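Local coordinates for putative hyaluronoglucosaminidase (Clostridium perfringens, PDB 6PWI), which probably hydrolyses terminal N-acetylhexosamine residues from glycans as a secreted, cell-wall-attached family 84 glycoside hydrolase, of which this chain is the N-terminal and catalytic part, at residues 59-64 / 105-110; 471-476 / 528-533. One frame throughout, in Å; residues are numbered along the deposited sequence.

In the fold
From the N terminus the chain first builds the domain related to domain 2 of family 20 hydrolases, where contact 1 (59-64 with 105-110) closes a loop of 40 residues holding helix 66-78 and strands 82-85 and 94-100, and ties the end of strand 55-60 and the turn after it to the start of helix 106-114. The eight-stranded parallel barrel, strands 179-184 to 418-423, follows. Contact 2 (471-476 with 528-533) comes after it and joins helix 467-475 to the long helix 513-536 across 51 intervening residues. The two loops stand in series, neither nesting nor crossing. The centres of contact 1 and contact 2 are about 48 Å apart, on opposite sides of the chain's centre.

Contact 1 (59-64 / 105-110); sequences VFEEGI and GVVDKY
The carboxylate of Glu61 points at the N-terminal end of helix 106-114, its OE2 set against the backbone amides while CG lies beside Val107, with CG 3.8 Å from Val107 CG2. The arrangement is a carboxylate at a helix N terminus, supplied by the type I turn that follows strand 55-60 of the mixed sheet, some 40 residues earlier in the family 20 domain 2-like domain; Gly105 holds the N-cap position. One hydrogen bond is clear: Asp108 N to Glu61 OE2, 2.7 Å, with an N-H...O angle of 156° and the donor nearly on the line of the C-O bond. Val107 N also lies close, 2.9 Å from the same oxygen. With CG anti to its own carbonyl carbon (chi1 -74°) and the chain extended beyond it, Glu61 spans from turn to helix. Its other oxygen, OE1, is bonded by Ser103 OG and Ile100 N, which would fix the rotation of the carboxylate; a buried negative charge facing a helix start is probably stabilised by the helix dipole. The Asp108 carboxylate turns the other way, OD2 accepting from Glu104 N.

Beside the polar grip, Val59 continues the contact with apolar packing on the helix, and both Val59 and Val107 also rest on Leu97 of strand 94-100. Val59 CG1 lies 4.2 Å from Val106 CG1 and 4.4 Å from Val107 CG2.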
ATOM      1  N   VAL A  59       7.979  26.923 -16.214  1.00 30.59           N
ATOM      2  CA  VAL A  59       9.291  27.322 -15.736  1.00 28.98           C
ATOM      3  C   VAL A  59       9.789  26.275 -14.745  1.00 28.41           C
ATOM      4  O   VAL A  59       9.215  26.122 -13.672  1.00 29.65           O
ATOM      5  CB  VAL A  59       9.233  28.715 -15.079  1.00 28.18           C
ATOM      6  CG1 VAL A  59      10.591  29.164 -14.560  1.00 25.93           C
ATOM      7  CG2 VAL A  59       8.625  29.755 -16.009  1.00 27.49           C
ATOM      8  N   PHE A  60      10.858  25.562 -15.113  1.00 27.70           N
ATOM      9  CA  PHE A  60      11.518  24.653 -14.192  1.00 27.15           C
ATOM     10  C   PHE A  60      12.844  25.260 -13.742  1.00 27.05           C
ATOM     11  O   PHE A  60      13.646  25.686 -14.564  1.00 27.22           O
ATOM     12  CB  PHE A  60      11.882  23.332 -14.869  1.00 27.50           C
ATOM     13  CG  PHE A  60      10.750  22.547 -15.483  1.00 27.76           C
ATOM     14  CD1 PHE A  60       9.747  22.003 -14.695  1.00 27.49           C
ATOM     15  CD2 PHE A  60      10.725  22.302 -16.849  1.00 27.52           C
ATOM     16  CE1 PHE A  60       8.720  21.265 -15.268  1.00 27.42           C
ATOM     17  CE2 PHE A  60       9.706  21.554 -17.418  1.00 27.56           C
ATOM     18  CZ  PHE A  60       8.705  21.042 -16.626  1.00 27.81           C
ATOM     19  N   GLU A  61      13.083  25.257 -12.431  1.00 26.51           N
ATOM     20  CA  GLU A  61      14.395  25.584 -11.908  1.00 26.46           C
ATOM     21  C   GLU A  61      15.372  24.482 -12.301  1.00 27.09           C
ATOM     22  O   GLU A  61      14.961  23.398 -12.698  1.00 28.30           O
ATOM     23  CB  GLU A  61      14.342  25.708 -10.390  1.00 26.56           C
ATOM     24  CG  GLU A  61      13.664  26.975  -9.920  1.00 27.61           C
ATOM     25  CD  GLU A  61      13.920  27.255  -8.452  1.00 28.99           C
ATOM     26  OE1 GLU A  61      14.560  26.407  -7.796  1.00 28.55           O
ATOM     27  OE2 GLU A  61      13.483  28.322  -7.969  1.00 30.73           O
ATOM     28  N   GLU A  62      16.667  24.771 -12.146  1.00 29.27           N
ATOM     29  CA  GLU A  62      17.756  23.909 -12.578  1.00 29.90           C
ATOM     30  C   GLU A  62      17.826  22.639 -11.729  1.00 29.28           C
ATOM     31  O   GLU A  62      18.348  21.626 -12.189  1.00 31.41           O
ATOM     32  CB  GLU A  62      19.076  24.686 -12.547  1.00 30.88           C
ATOM     33  CG  GLU A  62      19.160  25.776 -13.602  1.00 32.35           C
ATOM     34  CD  GLU A  62      19.226  25.280 -15.038  1.00 34.38           C
ATOM     35  OE1 GLU A  62      19.938  24.286 -15.285  1.00 36.23           O
ATOM     36  OE2 GLU A  62      18.569  25.888 -15.912  1.00 36.90           O
ATOM     37  N   GLY A  63      17.299  22.696 -10.500  1.00 27.39           N
ATOM     38  CA  GLY A  63      17.365  21.573  -9.576  1.00 26.80           C
ATOM     39  C   GLY A  63      16.316  20.487  -9.836  1.00 26.99           C
ATOM     40  O   GLY A  63      16.390  19.414  -9.234  1.00 26.00           O
ATOM     41  N   ILE A  64      15.347  20.774 -10.719  1.00 26.02           N
ATOM     42  CA  ILE A  64      14.237  19.879 -11.015  1.00 26.61           C
ATOM     43  C   ILE A  64      14.699  18.822 -12.024  1.00 27.92           C
ATOM     44  O   ILE A  64      15.231  19.165 -13.080  1.00 28.06           O
ATOM     45  CB  ILE A  64      13.022  20.698 -11.511  1.00 26.63           C
ATOM     46  CG1 ILE A  64      12.599  21.801 -10.530  1.00 26.03           C
ATOM     47  CG2 ILE A  64      11.858  19.801 -11.901  1.00 26.16           C
ATOM     48  CD1 ILE A  64      12.407  21.357  -9.093  1.00 25.25           C
ATOM     49  N   GLY A 105      16.633  30.384  -7.186  1.00 28.91           N
ATOM     50  CA  GLY A 105      16.155  30.307  -8.553  1.00 28.75           C
ATOM     51  C   GLY A 105      14.890  31.140  -8.729  1.00 30.26           C
ATOM     52  O   GLY A 105      14.372  31.723  -7.772  1.00 29.71           O
ATOM     53  N   VAL A 106      14.404  31.173  -9.973  1.00 31.33           N
ATOM     54  CA  VAL A 106      13.278  32.004 -10.363  1.00 32.25           C
ATOM     55  C   VAL A 106      12.074  31.698  -9.471  1.00 32.11           C
ATOM     56  O   VAL A 106      11.404  32.618  -9.000  1.00 34.62           O
ATOM     57  CB  VAL A 106      12.952  31.813 -11.858  1.00 33.51           C
ATOM     58  CG1 VAL A 106      11.696  32.568 -12.271  1.00 33.47           C
ATOM     59  CG2 VAL A 106      14.134  32.197 -12.738  1.00 32.80           C
ATOM     60  N   VAL A 107      11.820  30.407  -9.225  1.00 29.41           N
ATOM     61  CA  VAL A 107      10.620  30.001  -8.510  1.00 28.25           C
ATOM     62  C   VAL A 107      10.794  30.257  -7.015  1.00 27.82           C
ATOM     63  O   VAL A 107       9.850  30.674  -6.345  1.00 27.80           O
ATOM     64  CB  VAL A 107      10.228  28.541  -8.804  1.00 27.21           C
ATOM     65  CG1 VAL A 107       8.936  28.171  -8.096  1.00 26.99           C
ATOM     66  CG2 VAL A 107      10.123  28.273 -10.297  1.00 26.02           C
ATOM     67  N   ASP A 108      12.002  30.007  -6.498  1.00 27.93           N
ATOM     68  CA  ASP A 108      12.303  30.322  -5.113  1.00 29.75           C
ATOM     69  C   ASP A 108      12.066  31.814  -4.891  1.00 31.90           C
ATOM     70  O   ASP A 108      11.455  32.212  -3.898  1.00 32.38           O
ATOM     71  CB  ASP A 108      13.717  29.876  -4.721  1.00 29.39           C
ATOM     72  CG  ASP A 108      14.059  30.132  -3.258  1.00 31.00           C
ATOM     73  OD1 ASP A 108      13.154  30.016  -2.403  1.00 32.87           O
ATOM     74  OD2 ASP A 108      15.229  30.453  -2.975  1.00 31.74           O
ATOM     75  N   LYS A 109      12.538  32.620  -5.852  1.00 33.00           N
ATOM     76  CA  LYS A 109      12.418  34.068  -5.816  1.00 34.83           C
ATOM     77  C   LYS A 109      10.946  34.469  -5.771  1.00 35.11           C
ATOM     78  O   LYS A 109      10.556  35.301  -4.955  1.00 33.80           O
ATOM     79  CB  LYS A 109      13.116  34.663  -7.042  1.00 38.32           C
ATOM     80  CG  LYS A 109      13.366  36.161  -6.987  1.00 40.18           C
ATOM     81  CD  LYS A 109      14.461  36.604  -7.933  1.00 43.07           C
ATOM     82  CE  LYS A 109      14.882  38.040  -7.701  1.00 43.92           C
ATOM     83  NZ  LYS A 109      13.750  38.962  -7.953  1.00 44.47           N
ATOM     84  N   TYR A 110      10.132  33.867  -6.650  1.00 34.36           N
ATOM     85  CA  TYR A 110       8.713  34.182  -6.715  1.00 32.58           C
ATOM     86  C   TYR A 110       8.054  33.974  -5.350  1.00 32.07           C
ATOM     87  O   TYR A 110       7.237  34.790  -4.939  1.00 32.29           O
ATOM     88  CB  TYR A 110       8.025  33.426  -7.855  1.00 32.28           C
ATOM     89  CG  TYR A 110       6.522  33.362  -7.736  1.00 34.93           C
ATOM     90  CD1 TYR A 110       5.710  34.372  -8.237  1.00 34.59           C
ATOM     91  CD2 TYR A 110       5.910  32.291  -7.098  1.00 35.11           C
ATOM     92  CE1 TYR A 110       4.329  34.317  -8.108  1.00 34.34           C
ATOM     93  CE2 TYR A 110       4.535  32.222  -6.958  1.00 34.24           C
ATOM     94  CZ  TYR A 110       3.745  33.238  -7.464  1.00 35.24           C
ATOM     95  OH  TYR A 110       2.394  33.149  -7.317  1.00 37.26           O
TER

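Contact 2 (471-476 / 528-533); sequences YTFAKH and DATNNF
This is a buried helix-helix packing contact that joins helix 467-475, which follows the barrel strands, to the C-terminal helical region (helices 513-536, 540-572 and 575-591). The axes of segments 471-475 and 528-533 approach to 10.0 Å, and their N-to-C directions are strongly inclined at 133°, about midway between perpendicular and antiparallel. Phe473 carries most of it. Its ring meets Phe533 as a T-shaped pair: the edge atom CE2 stands over one face of the Phe533 ring, 3.5 Å from Phe533 CG, offset toward the rim. The ring centroids of Phe473 and Phe533 are 5.2 Å apart and their planes are turned by 73°, which confirms the edge-to-face reading. The first torsion of Phe533 (171°) carries its ring out toward helix 467-475, and the second turns the face to Phe473.

Thr530 CG2 approaches obliquely, 3.8 Å from Phe473 CE1. One turn earlier on its helix than Phe533, Ala529 has its methyl against Thr472, CB to Thr472 CG2 3.7 Å. The hydroxyls stay within their own helices, Thr472 OG1 bonded to Glu468 O and Thr530 OG1 to Leu527 O. Phe473 also touches Val550 and Leu553 of helix 540-572. Cohesion thus rests on aromatic and methyl packing, joined by the Phe473 edge, where CZ faces Ala529 O at 3.4 Å near the ring plane, probably a weakly favourable electrostatic contact.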
ATOM      1  N   TYR A 471     -15.821  -2.285  -3.875  1.00 21.84           N
ATOM      2  CA  TYR A 471     -16.114  -1.956  -2.489  1.00 21.54           C
ATOM      3  C   TYR A 471     -17.024  -3.019  -1.864  1.00 21.63           C
ATOM      4  O   TYR A 471     -16.767  -3.461  -0.748  1.00 21.98           O
ATOM      5  CB  TYR A 471     -16.686  -0.539  -2.383  1.00 21.89           C
ATOM      6  CG  TYR A 471     -16.920  -0.032  -0.981  1.00 22.11           C
ATOM      7  CD1 TYR A 471     -16.072  -0.374   0.061  1.00 21.52           C
ATOM      8  CD2 TYR A 471     -17.976   0.824  -0.699  1.00 22.07           C
ATOM      9  CE1 TYR A 471     -16.270   0.104   1.345  1.00 22.17           C
ATOM     10  CE2 TYR A 471     -18.198   1.305   0.583  1.00 22.26           C
ATOM     11  CZ  TYR A 471     -17.339   0.945   1.608  1.00 23.19           C
ATOM     12  OH  TYR A 471     -17.535   1.419   2.876  1.00 23.61           O
ATOM     13  N   THR A 472     -18.079  -3.433  -2.583  1.00 21.22           N
ATOM     14  CA  THR A 472     -18.941  -4.520  -2.136  1.00 20.89           C
ATOM     15  C   THR A 472     -18.116  -5.769  -1.822  1.00 21.74           C
ATOM     16  O   THR A 472     -18.303  -6.369  -0.763  1.00 22.33           O
ATOM     17  CB  THR A 472     -20.049  -4.836  -3.149  1.00 20.84           C
ATOM     18  OG1 THR A 472     -20.952  -3.732  -3.211  1.00 21.12           O
ATOM     19  CG2 THR A 472     -20.815  -6.092  -2.805  1.00 20.12           C
ATOM     20  N   PHE A 473     -17.199  -6.160  -2.723  1.00 20.94           N
ATOM     21  CA  PHE A 473     -16.377  -7.337  -2.462  1.00 21.03           C
ATOM     22  C   PHE A 473     -15.503  -7.137  -1.222  1.00 21.40           C
ATOM     23  O   PHE A 473     -15.316  -8.073  -0.441  1.00 21.66           O
ATOM     24  CB  PHE A 473     -15.487  -7.721  -3.649  1.00 20.96           C
ATOM     25  CG  PHE A 473     -16.188  -7.896  -4.973  1.00 20.60           C
ATOM     26  CD1 PHE A 473     -17.516  -8.292  -5.037  1.00 20.66           C
ATOM     27  CD2 PHE A 473     -15.503  -7.689  -6.161  1.00 20.31           C
ATOM     28  CE1 PHE A 473     -18.151  -8.444  -6.260  1.00 21.04           C
ATOM     29  CE2 PHE A 473     -16.133  -7.849  -7.385  1.00 20.55           C
ATOM     30  CZ  PHE A 473     -17.457  -8.227  -7.432  1.00 21.28           C
ATOM     31  N   ALA A 474     -14.961  -5.923  -1.054  1.00 20.82           N
ATOM     32  CA  ALA A 474     -13.990  -5.673   0.000  1.00 21.17           C
ATOM     33  C   ALA A 474     -14.670  -5.739   1.364  1.00 21.89           C
ATOM     34  O   ALA A 474     -14.040  -6.116   2.352  1.00 22.99           O
ATOM     35  CB  ALA A 474     -13.285  -4.358  -0.215  1.00 20.49           C
ATOM     36  N   LYS A 475     -15.962  -5.389   1.390  1.00 22.52           N
ATOM     37  CA  LYS A 475     -16.789  -5.451   2.587  1.00 22.89           C
ATOM     38  C   LYS A 475     -16.833  -6.863   3.171  1.00 22.15           C
ATOM     39  O   LYS A 475     -16.998  -7.000   4.379  1.00 22.35           O
ATOM     40  CB  LYS A 475     -18.217  -4.988   2.287  1.00 22.79           C
ATOM     41  CG  LYS A 475     -18.425  -3.483   2.308  1.00 23.61           C
ATOM     42  CD  LYS A 475     -19.689  -3.064   1.596  1.00 24.16           C
ATOM     43  CE  LYS A 475     -19.995  -1.593   1.754  1.00 25.21           C
ATOM     44  NZ  LYS A 475     -21.091  -1.184   0.842  1.00 26.75           N
ATOM     45  N   HIS A 476     -16.698  -7.889   2.315  1.00 21.81           N
ATOM     46  CA  HIS A 476     -16.948  -9.274   2.699  1.00 22.05           C
ATOM     47  C   HIS A 476     -15.692 -10.131   2.563  1.00 22.76           C
ATOM     48  O   HIS A 476     -15.749 -11.364   2.691  1.00 21.62           O
ATOM     49  CB  HIS A 476     -18.119  -9.856   1.895  1.00 20.87           C
ATOM     50  CG  HIS A 476     -19.349  -9.026   2.009  1.00 21.33           C
ATOM     51  ND1 HIS A 476     -20.028  -8.882   3.207  1.00 21.21           N
ATOM     52  CD2 HIS A 476     -20.005  -8.278   1.097  1.00 21.32           C
ATOM     53  CE1 HIS A 476     -21.057  -8.078   3.028  1.00 21.52           C
ATOM     54  NE2 HIS A 476     -21.060  -7.688   1.737  1.00 21.73           N
ATOM     55  N   ASP A 528     -25.638  -8.742  -7.432  1.00 30.10           N
ATOM     56  CA  ASP A 528     -25.538  -7.884  -8.603  1.00 31.08           C
ATOM     57  C   ASP A 528     -24.086  -7.466  -8.829  1.00 30.10           C
ATOM     58  O   ASP A 528     -23.616  -7.427  -9.965  1.00 29.34           O
ATOM     59  CB  ASP A 528     -26.477  -6.677  -8.503  1.00 33.47           C
ATOM     60  CG  ASP A 528     -27.945  -7.024  -8.721  1.00 36.49           C
ATOM     61  OD1 ASP A 528     -28.223  -8.055  -9.380  1.00 35.87           O
ATOM     62  OD2 ASP A 528     -28.804  -6.258  -8.231  1.00 38.78           O
ATOM     63  N   ALA A 529     -23.387  -7.158  -7.733  1.00 28.40           N
ATOM     64  CA  ALA A 529     -21.991  -6.771  -7.798  1.00 27.45           C
ATOM     65  C   ALA A 529     -21.162  -7.890  -8.430  1.00 26.78           C
ATOM     66  O   ALA A 529     -20.301  -7.627  -9.263  1.00 27.04           O
ATOM     67  CB  ALA A 529     -21.500  -6.401  -6.417  1.00 28.33           C
ATOM     68  N   THR A 530     -21.442  -9.141  -8.054  1.00 25.71           N
ATOM     69  CA  THR A 530     -20.670 -10.268  -8.550  1.00 25.98           C
ATOM     70  C   THR A 530     -21.004 -10.554 -10.013  1.00 26.51           C
ATOM     71  O   THR A 530     -20.258 -11.268 -10.683  1.00 26.47           O
ATOM     72  CB  THR A 530     -20.876 -11.534  -7.705  1.00 26.33           C
ATOM     73  OG1 THR A 530     -22.195 -12.033  -7.938  1.00 27.63           O
ATOM     74  CG2 THR A 530     -20.606 -11.336  -6.229  1.00 25.15           C
ATOM     75  N   ASN A 531     -22.130 -10.014 -10.497  1.00 26.96           N
ATOM     76  CA  ASN A 531     -22.577 -10.275 -11.858  1.00 27.64           C
ATOM     77  C   ASN A 531     -22.204  -9.125 -12.797  1.00 29.81           C
ATOM     78  O   ASN A 531     -22.082  -9.330 -14.001  1.00 32.07           O
ATOM     79  CB  ASN A 531     -24.062 -10.646 -11.930  1.00 26.77           C
ATOM     80  CG  ASN A 531     -24.368 -12.048 -11.438  1.00 26.30           C
ATOM     81  OD1 ASN A 531     -23.558 -12.963 -11.575  1.00 27.16           O
ATOM     82  ND2 ASN A 531     -25.537 -12.225 -10.856  1.00 25.37           N
ATOM     83  N   ASN A 532     -21.998  -7.922 -12.252  1.00 30.94           N
ATOM     84  CA  ASN A 532     -21.785  -6.751 -13.087  1.00 32.81           C
ATOM     85  C   ASN A 532     -20.305  -6.395 -13.175  1.00 34.43           C
ATOM     86  O   ASN A 532     -19.917  -5.601 -14.033  1.00 37.21           O
ATOM     87  CB  ASN A 532     -22.567  -5.532 -12.586  1.00 33.30           C
ATOM     88  CG  ASN A 532     -24.063  -5.731 -12.658  1.00 32.61           C
ATOM     89  OD1 ASN A 532     -24.554  -6.369 -13.582  1.00 32.68           O
ATOM     90  ND2 ASN A 532     -24.790  -5.197 -11.690  1.00 31.71           N
ATOM     91  N   PHE A 533     -19.493  -6.973 -12.283  1.00 33.64           N
ATOM     92  CA  PHE A 533     -18.125  -6.510 -12.112  1.00 32.42           C
ATOM     93  C   PHE A 533     -17.315  -6.703 -13.394  1.00 34.02           C
ATOM     94  O   PHE A 533     -16.709  -5.743 -13.876  1.00 35.49           O
ATOM     95  CB  PHE A 533     -17.461  -7.163 -10.901  1.00 29.74           C
ATOM     96  CG  PHE A 533     -15.986  -6.886 -10.787  1.00 28.73           C
ATOM     97  CD1 PHE A 533     -15.524  -5.646 -10.365  1.00 28.45           C
ATOM     98  CD2 PHE A 533     -15.054  -7.865 -11.099  1.00 27.88           C
ATOM     99  CE1 PHE A 533     -14.162  -5.392 -10.255  1.00 27.96           C
ATOM    100  CE2 PHE A 533     -13.695  -7.606 -10.992  1.00 28.10           C
ATOM    101  CZ  PHE A 533     -13.250  -6.372 -10.573  1.00 27.50           C
TER